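Local coordinates for oxidoreductase, NAD-binding/iron-sulfur cluster-binding protein (Nitratireductor pacificus pht-3B, PDB 6ZXU) that probably removes halogens reductively from organohalide substrates, using a bound cobalamin and two iron-sulfur clusters, at residues A[577-585]-A[654-662]; A[433-444]-A[634-645]. One frame throughout, in Å; residues are numbered along the deposited sequence.

Interaction 1: A[577-585]-A[654-662]; sequences KYRVTQMKG and PRMGTNERD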
loop_
_atom_site.group_PDB
_atom_site.type_symbol
_atom_site.label_atom_id
_atom_site.label_comp_id
_atom_site.label_asym_id
_atom_site.label_seq_id
_atom_site.Cartn_x
_atom_site.Cartn_y
_atom_site.Cartn_z
ATOM N N LYS A 577 20.853 7.216 -3.612
ATOM C CA LYS A 577 21.195 8.282 -4.536
ATOM C C LYS A 577 20.331 8.189 -5.798
ATOM O O LYS A 577 19.825 9.217 -6.281
ATOM C CB LYS A 577 22.670 8.195 -4.900
ATOM C CG LYS A 577 23.522 8.817 -3.824
ATOM C CD LYS A 577 25.020 8.581 -4.065
ATOM C CE LYS A 577 25.837 9.589 -3.242
ATOM N NZ LYS A 577 27.181 9.035 -2.957
ATOM N N TYR A 578 20.114 6.990 -6.339
ATOM C CA TYR A 578 19.253 6.856 -7.503
ATOM C C TYR A 578 17.815 7.304 -7.203
ATOM O O TYR A 578 17.257 8.144 -7.903
ATOM C CB TYR A 578 19.295 5.434 -8.094
ATOM C CG TYR A 578 18.524 5.316 -9.382
ATOM C CD1 TYR A 578 19.044 5.803 -10.568
ATOM C CD2 TYR A 578 17.238 4.797 -9.411
ATOM C CE1 TYR A 578 18.314 5.749 -11.762
ATOM C CE2 TYR A 578 16.526 4.722 -10.595
ATOM C CZ TYR A 578 17.074 5.195 -11.785
ATOM O OH TYR A 578 16.354 5.131 -12.959
ATOM N N ARG A 579 17.223 6.800 -6.157
ATOM C CA ARG A 579 15.855 7.146 -5.867
ATOM C C ARG A 579 15.648 8.657 -5.594
ATOM O O ARG A 579 14.680 9.256 -6.073
ATOM C CB ARG A 579 15.349 6.329 -4.675
ATOM C CG ARG A 579 15.292 4.845 -4.903
ATOM C CD ARG A 579 14.552 4.042 -3.809
ATOM N NE ARG A 579 13.138 4.261 -3.876
ATOM C CZ ARG A 579 12.352 4.486 -2.871
ATOM N NH1 ARG A 579 11.061 4.619 -3.074
ATOM N NH2 ARG A 579 12.827 4.491 -1.659
ATOM N N VAL A 580 16.547 9.272 -4.806
ATOM C CA VAL A 580 16.418 10.674 -4.408
ATOM C C VAL A 580 16.679 11.601 -5.608
ATOM O O VAL A 580 16.004 12.604 -5.773
ATOM C CB VAL A 580 17.354 11.010 -3.259
ATOM C CG1 VAL A 580 17.436 12.497 -2.975
ATOM C CG2 VAL A 580 16.834 10.274 -1.990
ATOM N N THR A 581 17.675 11.252 -6.403
ATOM C CA THR A 581 18.192 12.180 -7.415
ATOM C C THR A 581 17.929 11.873 -8.908
ATOM O O THR A 581 18.164 12.720 -9.727
ATOM C CB THR A 581 19.722 12.453 -7.286
ATOM O OG1 THR A 581 20.438 11.359 -7.790
ATOM C CG2 THR A 581 20.169 12.731 -5.867
ATOM N N GLN A 582 17.493 10.692 -9.305
ATOM C CA GLN A 582 17.241 10.486 -10.715
ATOM C C GLN A 582 16.072 11.353 -11.214
ATOM O O GLN A 582 15.104 11.622 -10.473
ATOM C CB GLN A 582 17.055 9.014 -11.039
ATOM C CG GLN A 582 15.750 8.363 -10.536
ATOM C CD GLN A 582 14.677 8.364 -11.609
ATOM O OE1 GLN A 582 14.934 8.715 -12.755
ATOM N NE2 GLN A 582 13.504 7.912 -11.258
ATOM N N MET A 583 16.190 11.844 -12.452
ATOM C CA MET A 583 15.367 12.920 -12.936
ATOM C C MET A 583 14.361 12.516 -14.029
ATOM O O MET A 583 13.635 13.378 -14.514
ATOM C CB MET A 583 16.258 14.030 -13.527
ATOM C CG MET A 583 17.203 14.640 -12.517
ATOM S SD MET A 583 18.374 15.875 -13.253
ATOM C CE MET A 583 19.543 14.790 -14.171
ATOM N N LYS A 584 14.311 11.228 -14.383
ATOM C CA LYS A 584 13.386 10.735 -15.376
ATOM C C LYS A 584 12.199 9.975 -14.747
ATOM O O LYS A 584 11.539 9.164 -15.378
ATOM C CB LYS A 584 14.098 9.972 -16.438
ATOM C CG LYS A 584 15.347 10.665 -16.987
ATOM C CD LYS A 584 15.641 10.442 -18.430
ATOM C CE LYS A 584 15.968 9.046 -18.786
ATOM N NZ LYS A 584 15.706 8.729 -20.243
ATOM N N GLY A 585 11.947 10.267 -13.518
ATOM C CA GLY A 585 10.790 9.779 -12.821
ATOM C C GLY A 585 10.782 10.268 -11.389
ATOM O O GLY A 585 11.639 11.064 -10.958
ATOM N N PRO A 654 7.794 16.502 -18.103
ATOM C CA PRO A 654 9.031 16.164 -17.405
ATOM C C PRO A 654 10.187 16.910 -18.046
ATOM O O PRO A 654 10.332 16.883 -19.232
ATOM C CB PRO A 654 9.165 14.665 -17.640
ATOM C CG PRO A 654 7.740 14.224 -17.690
ATOM C CD PRO A 654 7.019 15.306 -18.457
ATOM N N ARG A 655 11.023 17.525 -17.243
ATOM C CA ARG A 655 12.114 18.322 -17.752
ATOM C C ARG A 655 13.203 17.505 -18.471
ATOM O O ARG A 655 13.674 17.890 -19.507
ATOM C CB ARG A 655 12.699 19.142 -16.591
ATOM C CG ARG A 655 13.867 20.040 -16.985
ATOM C CD ARG A 655 14.278 20.954 -15.816
ATOM N NE ARG A 655 14.757 20.093 -14.723
ATOM C CZ ARG A 655 15.953 19.477 -14.660
ATOM N NH1 ARG A 655 16.886 19.672 -15.598
ATOM N NH2 ARG A 655 16.212 18.657 -13.639
ATOM N N MET A 656 13.570 16.341 -17.950
ATOM C CA MET A 656 14.648 15.515 -18.519
ATOM C C MET A 656 14.159 14.248 -19.231
ATOM O O MET A 656 14.963 13.445 -19.694
ATOM C CB MET A 656 15.549 15.071 -17.369
ATOM C CG MET A 656 16.150 16.192 -16.583
ATOM S SD MET A 656 17.165 17.194 -17.760
ATOM C CE MET A 656 18.511 16.075 -18.173
ATOM N N GLY A 657 12.854 14.044 -19.289
ATOM C CA GLY A 657 12.272 12.868 -19.959
ATOM C C GLY A 657 11.701 11.874 -18.946
ATOM O O GLY A 657 11.508 12.236 -17.773
ATOM N N THR A 658 11.500 10.620 -19.408
ATOM C CA THR A 658 10.799 9.597 -18.671
ATOM C C THR A 658 11.449 8.274 -18.911
ATOM O O THR A 658 11.708 7.882 -20.039
ATOM C CB THR A 658 9.361 9.567 -19.122
ATOM O OG1 THR A 658 8.764 10.843 -18.823
ATOM C CG2 THR A 658 8.576 8.458 -18.459
ATOM N N ASN A 659 11.725 7.553 -17.821
ATOM C CA ASN A 659 12.228 6.162 -17.921
ATOM C C ASN A 659 11.208 5.263 -18.525
ATOM O O ASN A 659 10.024 5.293 -18.151
ATOM C CB ASN A 659 12.619 5.601 -16.513
ATOM C CG ASN A 659 13.809 6.304 -15.950
ATOM O OD1 ASN A 659 14.861 6.361 -16.589
ATOM N ND2 ASN A 659 13.667 6.881 -14.755
ATOM N N GLU A 660 11.630 4.474 -19.509
ATOM C CA GLU A 660 10.777 3.472 -20.189
ATOM C C GLU A 660 11.619 2.232 -20.420
ATOM O O GLU A 660 11.859 1.795 -21.524
ATOM C CB GLU A 660 10.183 4.010 -21.483
ATOM C CG GLU A 660 9.334 5.229 -21.238
ATOM C CD GLU A 660 8.906 5.877 -22.564
ATOM O OE1 GLU A 660 9.816 6.032 -23.508
ATOM O OE2 GLU A 660 7.674 6.234 -22.639
ATOM N N ARG A 661 12.021 1.636 -19.323
ATOM C CA ARG A 661 12.943 0.535 -19.347
ATOM C C ARG A 661 12.252 -0.764 -19.747
ATOM O O ARG A 661 11.111 -1.044 -19.402
ATOM C CB ARG A 661 13.578 0.412 -17.937
ATOM C CG ARG A 661 14.360 1.621 -17.559
ATOM C CD ARG A 661 15.109 1.378 -16.271
ATOM N NE ARG A 661 15.665 2.599 -15.831
ATOM C CZ ARG A 661 16.871 3.006 -16.153
ATOM N NH1 ARG A 661 17.631 2.268 -16.957
ATOM N NH2 ARG A 661 17.337 4.132 -15.683
ATOM N N ASP A 662 13.013 -1.577 -20.456
ATOM C CA ASP A 662 12.610 -2.907 -20.873
ATOM C C ASP A 662 13.583 -3.897 -20.248
ATOM O O ASP A 662 14.638 -3.490 -19.705
ATOM C CB ASP A 662 12.731 -2.959 -22.416
ATOM C CG ASP A 662 11.819 -1.892 -23.114
ATOM O OD1 ASP A 662 10.674 -1.614 -22.621
ATOM O OD2 ASP A 662 12.274 -1.362 -24.167
HETATM O O HOH W 1 12.983 15.911 -14.983
HETATM O O HOH W 2 15.815 5.776 -19.004
#

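Interaction 2: A[433-444]-A[634-645]; sequences ETMEGASGDDWI and RNLIKRWWFDLE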
loop_
_atom_site.group_PDB
_atom_site.type_symbol
_atom_site.label_atom_id
_atom_site.label_comp_id
_atom_site.label_asym_id
_atom_site.label_seq_id
_atom_site.Cartn_x
_atom_site.Cartn_y
_atom_site.Cartn_z
ATOM N N GLU A 433 -1.437 -4.020 -11.214
ATOM C CA GLU A 433 -1.839 -3.608 -12.582
ATOM C C GLU A 433 -1.196 -2.260 -12.939
ATOM O O GLU A 433 -0.715 -2.122 -14.060
ATOM C CB GLU A 433 -3.339 -3.507 -12.717
ATOM C CG GLU A 433 -3.981 -4.896 -12.931
ATOM C CD GLU A 433 -4.122 -5.784 -11.646
ATOM O OE1 GLU A 433 -4.503 -7.026 -11.767
ATOM O OE2 GLU A 433 -3.819 -5.240 -10.513
ATOM N N THR A 434 -1.049 -1.374 -11.979
ATOM C CA THR A 434 -0.340 -0.149 -12.228
ATOM C C THR A 434 1.153 -0.419 -12.499
ATOM O O THR A 434 1.748 0.101 -13.437
ATOM C CB THR A 434 -0.502 0.847 -11.094
ATOM O OG1 THR A 434 -1.846 1.295 -11.065
ATOM C CG2 THR A 434 0.384 2.058 -11.264
ATOM N N MET A 435 1.770 -1.293 -11.708
ATOM C CA MET A 435 3.155 -1.579 -11.898
ATOM C C MET A 435 3.429 -2.231 -13.243
ATOM O O MET A 435 4.549 -2.088 -13.779
ATOM C CB MET A 435 3.690 -2.468 -10.718
ATOM C CG MET A 435 5.116 -2.218 -10.345
ATOM S SD MET A 435 5.562 -3.138 -8.765
ATOM C CE MET A 435 4.618 -2.225 -7.523
ATOM N N GLU A 436 2.465 -2.951 -13.794
ATOM C CA GLU A 436 2.626 -3.564 -15.101
ATOM C C GLU A 436 2.849 -2.533 -16.213
ATOM O O GLU A 436 3.547 -2.808 -17.136
ATOM C CB GLU A 436 1.389 -4.436 -15.453
ATOM C CG GLU A 436 1.508 -5.885 -14.990
ATOM C CD GLU A 436 2.873 -6.591 -15.392
ATOM O OE1 GLU A 436 3.815 -6.750 -14.522
ATOM O OE2 GLU A 436 3.029 -6.967 -16.605
ATOM N N GLY A 437 2.170 -1.395 -16.131
ATOM C CA GLY A 437 2.295 -0.340 -17.106
ATOM C C GLY A 437 3.583 0.466 -16.990
ATOM O O GLY A 437 3.940 1.169 -17.893
ATOM N N ALA A 438 4.264 0.375 -15.831
ATOM C CA ALA A 438 5.285 1.317 -15.363
ATOM C C ALA A 438 6.650 0.761 -15.643
ATOM O O ALA A 438 6.842 -0.419 -15.800
ATOM C CB ALA A 438 5.143 1.550 -13.878
ATOM N N SER A 439 7.611 1.653 -15.712
ATOM C CA SER A 439 9.014 1.291 -15.800
ATOM C C SER A 439 9.549 0.803 -14.397
ATOM O O SER A 439 10.578 0.157 -14.317
ATOM C CB SER A 439 9.846 2.513 -16.254
ATOM O OG SER A 439 11.193 2.124 -16.410
ATOM N N GLY A 440 8.853 1.176 -13.332
ATOM C CA GLY A 440 9.383 1.039 -11.986
ATOM C C GLY A 440 10.052 2.246 -11.420
ATOM O O GLY A 440 9.951 2.485 -10.213
ATOM N N ASP A 441 10.736 3.035 -12.291
ATOM C CA ASP A 441 11.343 4.307 -11.894
ATOM C C ASP A 441 10.824 5.508 -12.732
ATOM O O ASP A 441 11.546 6.477 -12.952
ATOM C CB ASP A 441 12.808 4.204 -11.995
ATOM C CG ASP A 441 13.255 3.728 -13.401
ATOM O OD1 ASP A 441 12.389 3.351 -14.237
ATOM O OD2 ASP A 441 14.471 3.658 -13.613
ATOM N N ASP A 442 9.551 5.489 -13.120
ATOM C CA ASP A 442 8.980 6.611 -13.851
ATOM C C ASP A 442 8.157 7.480 -12.989
ATOM O O ASP A 442 8.360 7.501 -11.783
ATOM C CB ASP A 442 8.212 6.077 -15.075
ATOM C CG ASP A 442 7.036 5.131 -14.702
ATOM O OD1 ASP A 442 6.488 5.252 -13.596
ATOM O OD2 ASP A 442 6.637 4.296 -15.567
ATOM N N TRP A 443 7.204 8.232 -13.559
ATOM C CA TRP A 443 6.484 9.293 -12.843
ATOM C C TRP A 443 5.470 8.830 -11.844
ATOM O O TRP A 443 5.089 9.588 -10.975
ATOM C CB TRP A 443 5.884 10.376 -13.851
ATOM C CG TRP A 443 7.014 10.987 -14.538
ATOM C CD1 TRP A 443 7.486 10.713 -15.778
ATOM C CD2 TRP A 443 7.957 11.881 -13.930
ATOM N NE1 TRP A 443 8.651 11.417 -15.981
ATOM C CE2 TRP A 443 8.973 12.111 -14.854
ATOM C CE3 TRP A 443 8.016 12.525 -12.720
ATOM C CZ2 TRP A 443 10.070 12.977 -14.571
ATOM C CZ3 TRP A 443 9.085 13.388 -12.432
ATOM C CH2 TRP A 443 10.097 13.602 -13.362
ATOM N N ILE A 444 5.084 7.572 -11.891
ATOM C CA ILE A 444 4.075 7.061 -10.952
ATOM C C ILE A 444 4.684 6.304 -9.745
ATOM O O ILE A 444 3.981 5.891 -8.857
ATOM C CB ILE A 444 3.057 6.208 -11.706
ATOM C CG1 ILE A 444 1.700 6.113 -10.953
ATOM C CG2 ILE A 444 3.570 4.800 -11.984
ATOM C CD1 ILE A 444 1.085 7.452 -10.723
ATOM N N ARG A 634 6.869 -3.723 -20.173
ATOM C CA ARG A 634 5.867 -2.745 -19.886
ATOM C C ARG A 634 4.593 -3.016 -20.723
ATOM O O ARG A 634 4.649 -3.173 -21.917
ATOM C CB ARG A 634 6.374 -1.330 -20.064
ATOM C CG ARG A 634 7.502 -0.977 -19.110
ATOM C CD ARG A 634 8.205 0.364 -19.400
ATOM N NE ARG A 634 8.781 0.314 -20.741
ATOM C CZ ARG A 634 8.284 0.938 -21.805
ATOM N NH1 ARG A 634 7.314 1.823 -21.691
ATOM N NH2 ARG A 634 8.856 0.721 -22.981
ATOM N N ASN A 635 3.460 -3.081 -20.055
ATOM C CA ASN A 635 2.178 -3.280 -20.681
ATOM C C ASN A 635 1.516 -1.911 -20.926
ATOM O O ASN A 635 0.961 -1.312 -20.050
ATOM C CB ASN A 635 1.308 -4.170 -19.799
ATOM C CG ASN A 635 -0.062 -4.452 -20.402
ATOM O OD1 ASN A 635 -0.468 -3.836 -21.408
ATOM N ND2 ASN A 635 -0.814 -5.341 -19.777
ATOM N N LEU A 636 1.565 -1.429 -22.164
ATOM C CA LEU A 636 1.152 -0.066 -22.497
ATOM C C LEU A 636 -0.318 0.177 -22.241
ATOM O O LEU A 636 -0.713 1.302 -21.905
ATOM C CB LEU A 636 1.586 0.327 -23.953
ATOM N N ILE A 637 -1.136 -0.870 -22.226
ATOM C CA ILE A 637 -2.553 -0.684 -21.881
ATOM C C ILE A 637 -2.744 -0.198 -20.454
ATOM O O ILE A 637 -3.708 0.451 -20.157
ATOM C CB ILE A 637 -3.313 -2.010 -22.096
ATOM C CG1 ILE A 637 -3.504 -2.186 -23.602
ATOM C CG2 ILE A 637 -4.706 -1.993 -21.559
ATOM C CD1 ILE A 637 -3.553 -3.631 -24.072
ATOM N N LYS A 638 -1.828 -0.570 -19.567
ATOM C CA LYS A 638 -1.959 -0.228 -18.150
ATOM C C LYS A 638 -1.364 1.135 -17.757
ATOM O O LYS A 638 -1.327 1.489 -16.585
ATOM C CB LYS A 638 -1.350 -1.323 -17.325
ATOM C CG LYS A 638 -1.905 -2.749 -17.552
ATOM C CD LYS A 638 -3.330 -2.834 -17.085
ATOM C CE LYS A 638 -3.769 -4.260 -17.080
ATOM N NZ LYS A 638 -5.105 -4.330 -16.455
ATOM N N ARG A 639 -0.835 1.896 -18.704
ATOM C CA ARG A 639 -0.255 3.174 -18.426
ATOM C C ARG A 639 -1.327 4.238 -18.382
ATOM O O ARG A 639 -1.584 4.928 -19.369
ATOM C CB ARG A 639 0.856 3.488 -19.434
ATOM C CG ARG A 639 1.672 4.726 -19.073
ATOM C CD ARG A 639 2.956 4.716 -19.831
ATOM N NE ARG A 639 3.671 5.974 -19.776
ATOM C CZ ARG A 639 4.772 6.187 -20.513
ATOM N NH1 ARG A 639 5.239 5.220 -21.293
ATOM N NH2 ARG A 639 5.444 7.329 -20.452
ATOM N N TRP A 640 -1.979 4.386 -17.237
ATOM C CA TRP A 640 -3.137 5.225 -17.171
ATOM C C TRP A 640 -2.835 6.641 -16.692
ATOM O O TRP A 640 -3.737 7.491 -16.738
ATOM C CB TRP A 640 -4.143 4.631 -16.166
ATOM C CG TRP A 640 -3.580 4.356 -14.788
ATOM C CD1 TRP A 640 -3.005 3.155 -14.364
ATOM C CD2 TRP A 640 -3.529 5.242 -13.652
ATOM N NE1 TRP A 640 -2.584 3.256 -13.045
ATOM C CE2 TRP A 640 -2.897 4.513 -12.583
ATOM C CE3 TRP A 640 -3.898 6.558 -13.452
ATOM C CZ2 TRP A 640 -2.658 5.087 -11.358
ATOM C CZ3 TRP A 640 -3.630 7.140 -12.270
ATOM C CH2 TRP A 640 -3.042 6.410 -11.214
ATOM N N TRP A 641 -1.637 6.883 -16.141
ATOM C CA TRP A 641 -1.316 8.177 -15.480
ATOM C C TRP A 641 -0.693 9.148 -16.482
ATOM O O TRP A 641 -0.188 8.754 -17.553
ATOM C CB TRP A 641 -0.331 7.950 -14.281
ATOM C CG TRP A 641 0.960 7.262 -14.692
ATOM C CD1 TRP A 641 2.143 7.867 -15.063
ATOM C CD2 TRP A 641 1.180 5.862 -14.798
ATOM N NE1 TRP A 641 3.054 6.923 -15.419
ATOM C CE2 TRP A 641 2.488 5.681 -15.239
ATOM C CE3 TRP A 641 0.392 4.741 -14.530
ATOM C CZ2 TRP A 641 2.994 4.428 -15.497
ATOM C CZ3 TRP A 641 0.882 3.512 -14.783
ATOM C CH2 TRP A 641 2.183 3.345 -15.260
ATOM N N PHE A 642 -0.715 10.430 -16.107
ATOM C CA PHE A 642 -0.051 11.503 -16.866
ATOM C C PHE A 642 1.402 11.645 -16.435
ATOM O O PHE A 642 1.719 11.489 -15.260
ATOM C CB PHE A 642 -0.760 12.847 -16.628
ATOM C CG PHE A 642 -2.199 12.920 -17.076
ATOM C CD1 PHE A 642 -2.688 12.137 -18.087
ATOM C CD2 PHE A 642 -3.046 13.837 -16.459
ATOM C CE1 PHE A 642 -3.986 12.201 -18.478
ATOM C CE2 PHE A 642 -4.349 13.953 -16.850
ATOM C CZ PHE A 642 -4.816 13.136 -17.861
ATOM N N ASP A 643 2.274 11.922 -17.380
ATOM C CA ASP A 643 3.653 12.249 -17.092
ATOM C C ASP A 643 3.804 13.765 -16.770
ATOM O O ASP A 643 3.966 14.584 -17.654
ATOM C CB ASP A 643 4.534 11.903 -18.286
ATOM C CG ASP A 643 4.703 10.439 -18.455
ATOM O OD1 ASP A 643 4.451 9.651 -17.499
ATOM O OD2 ASP A 643 5.052 10.037 -19.531
ATOM N N LEU A 644 3.620 14.105 -15.515
ATOM C CA LEU A 644 3.643 15.441 -14.984
ATOM C C LEU A 644 4.639 15.523 -13.853
ATOM O O LEU A 644 4.645 14.655 -12.983
ATOM C CB LEU A 644 2.260 15.887 -14.447
ATOM C CG LEU A 644 1.142 15.977 -15.485
ATOM C CD1 LEU A 644 -0.213 16.277 -14.852
ATOM C CD2 LEU A 644 1.501 17.012 -16.545
ATOM N N GLU A 645 5.457 16.575 -13.873
ATOM C CA GLU A 645 6.416 16.885 -12.838
ATOM C C GLU A 645 6.113 18.279 -12.390
ATOM O O GLU A 645 6.088 19.193 -13.183
ATOM C CB GLU A 645 7.859 16.766 -13.403
ATOM C CG GLU A 645 8.911 17.230 -12.446
ATOM C CD GLU A 645 10.333 17.116 -12.981
ATOM O OE1 GLU A 645 10.569 16.937 -14.211
ATOM O OE2 GLU A 645 11.259 17.190 -12.135
HETATM O O HOH W 3 0.357 -7.045 -17.685
HETATM O O HOH W 4 5.783 2.934 -19.215
HETATM O O HOH W 5 5.770 7.538 -16.532
#

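Interaction 1: A[577-585]-A[654-662]
Lys584, just after helix 572-581 of the 4Fe-4S dicluster region, and Thr658, in the loop after strand 650-652 that packs onto this helix end, bring their CA atoms to 4.3 Å, and Asn659 N donates to Lys584 O (2.9 Å). Beside this bond Asn659 lays its amide against Lys584 CB and sends ND2 to Gln582 OE1 (3.0 Å), which lies in the plane of the Asn659 amide. Gln582 OE1 also accepts from Lys584 N, the two donors arriving on opposite faces of the Gln582 amide plane. Asn659 ND2 has a further acceptor in Asp441 O, and a water bonded to Asn659 OD1 makes a weak link to Lys584 NZ. With CG anti to the backbone N (chi1 -174°), Tyr578 leans toward the 654-662 loop, and its OH accepts from Arg661 NH2 at 3.1 Å, tilted 25° from the guanidinium plane. Gln582 CG rests over one face of the Tyr578 ring. At the other end Met583 CB packs on Met656 CG (3.7 Å), while Arg655 NH2 gives Met583 SD a weak N-H...S bond. A water joins Met583 O to Met656 N. Tyr578 also touches an iron-sulfur cluster, and Asp441 OD2 probably hydrogen-bonds to the Tyr578 hydroxyl and forms a salt bridge with Arg661 NE; the positive guanidinium probably offsets the carboxylate's charge and may polarise the phenol beside the cluster.

Interaction 2: A[433-444]-A[634-645]
Ile444 lies over one face of the Trp641 indole: its CB stands 3.5 Å from the centroid of the five-membered ring, a CH-pi contact only 7° off the ring normal, and its CG2 reaches Trp641 CE2 at 3.5 Å. Followed outward, Trp641 has CB and CG near Ile444 CD1, CD1 and CD2 under Ile444 CB, and NE1 donating to a water (3.0 Å) that in turn donates to Asp643 OD1. CE3 meets Ile444 CG1 and lies over a face of the Trp640 ring, CZ2 has Asp442 OD2 near its edge, CZ3 meets Thr434 CG2, and CH2, the far corner, butts against Gly437 C and Ala438 CB. Arg639 CG lies over the opposite face, toward its rim. Were Trp641 replaced by alanine, the space between Ile444 and Arg639 would probably be left unfilled, and the water on Asp643 would lose its indole donor. The contact docks the end of helix 432-437, which follows strand 422-429 of a four-stranded antiparallel sheet, and the loop leading to helix 445-469, onto the 634-645 segment. There Asn635 forms an Asx turn into a short 3-10 stretch, and its backbone N donates to Glu436 O (2.9 Å). Gly437 sits tight against this stretch; a CB there would clash with Lys638 O. Trp640 takes the position between backbone N and carbonyl carbon (chi1 54°), which lets NE1 donate to Thr434 OG1 (2.9 Å), close to the ring plane. Further along, Trp443 CH2 touches the Glu645 carboxylate, which is salt-bridged to Arg336, whereas Trp443 NE1 bonds to Thr658. Asp643 meets Trp443 CD1 at the ring edge and holds Arg639 NH2 through its OD2 syn lone pair.

The segments alternate along the chain, 433-444, 577-585, 634-645, 654-662, so the two contacts interlock, their centres about 13 Å apart. Asp441, in the loop between helices 432-437 and 445-469, joins them. The 634-645 and 654-662 segments flank the strands 645-647 and 650-652, and Pro654 packs against Asp643. Further salt bridges, Arg639 to Glu660 and Arg634 to Asp662, tie the two loops together. Interaction 1 lies on the iron-sulfur region around helix 572-581, where Arg579 touches the bound cobalamin; interaction 2 sits next to the 394-399, 422-429, 514-521, 474-477 sheet, so that together they fasten the one to the other.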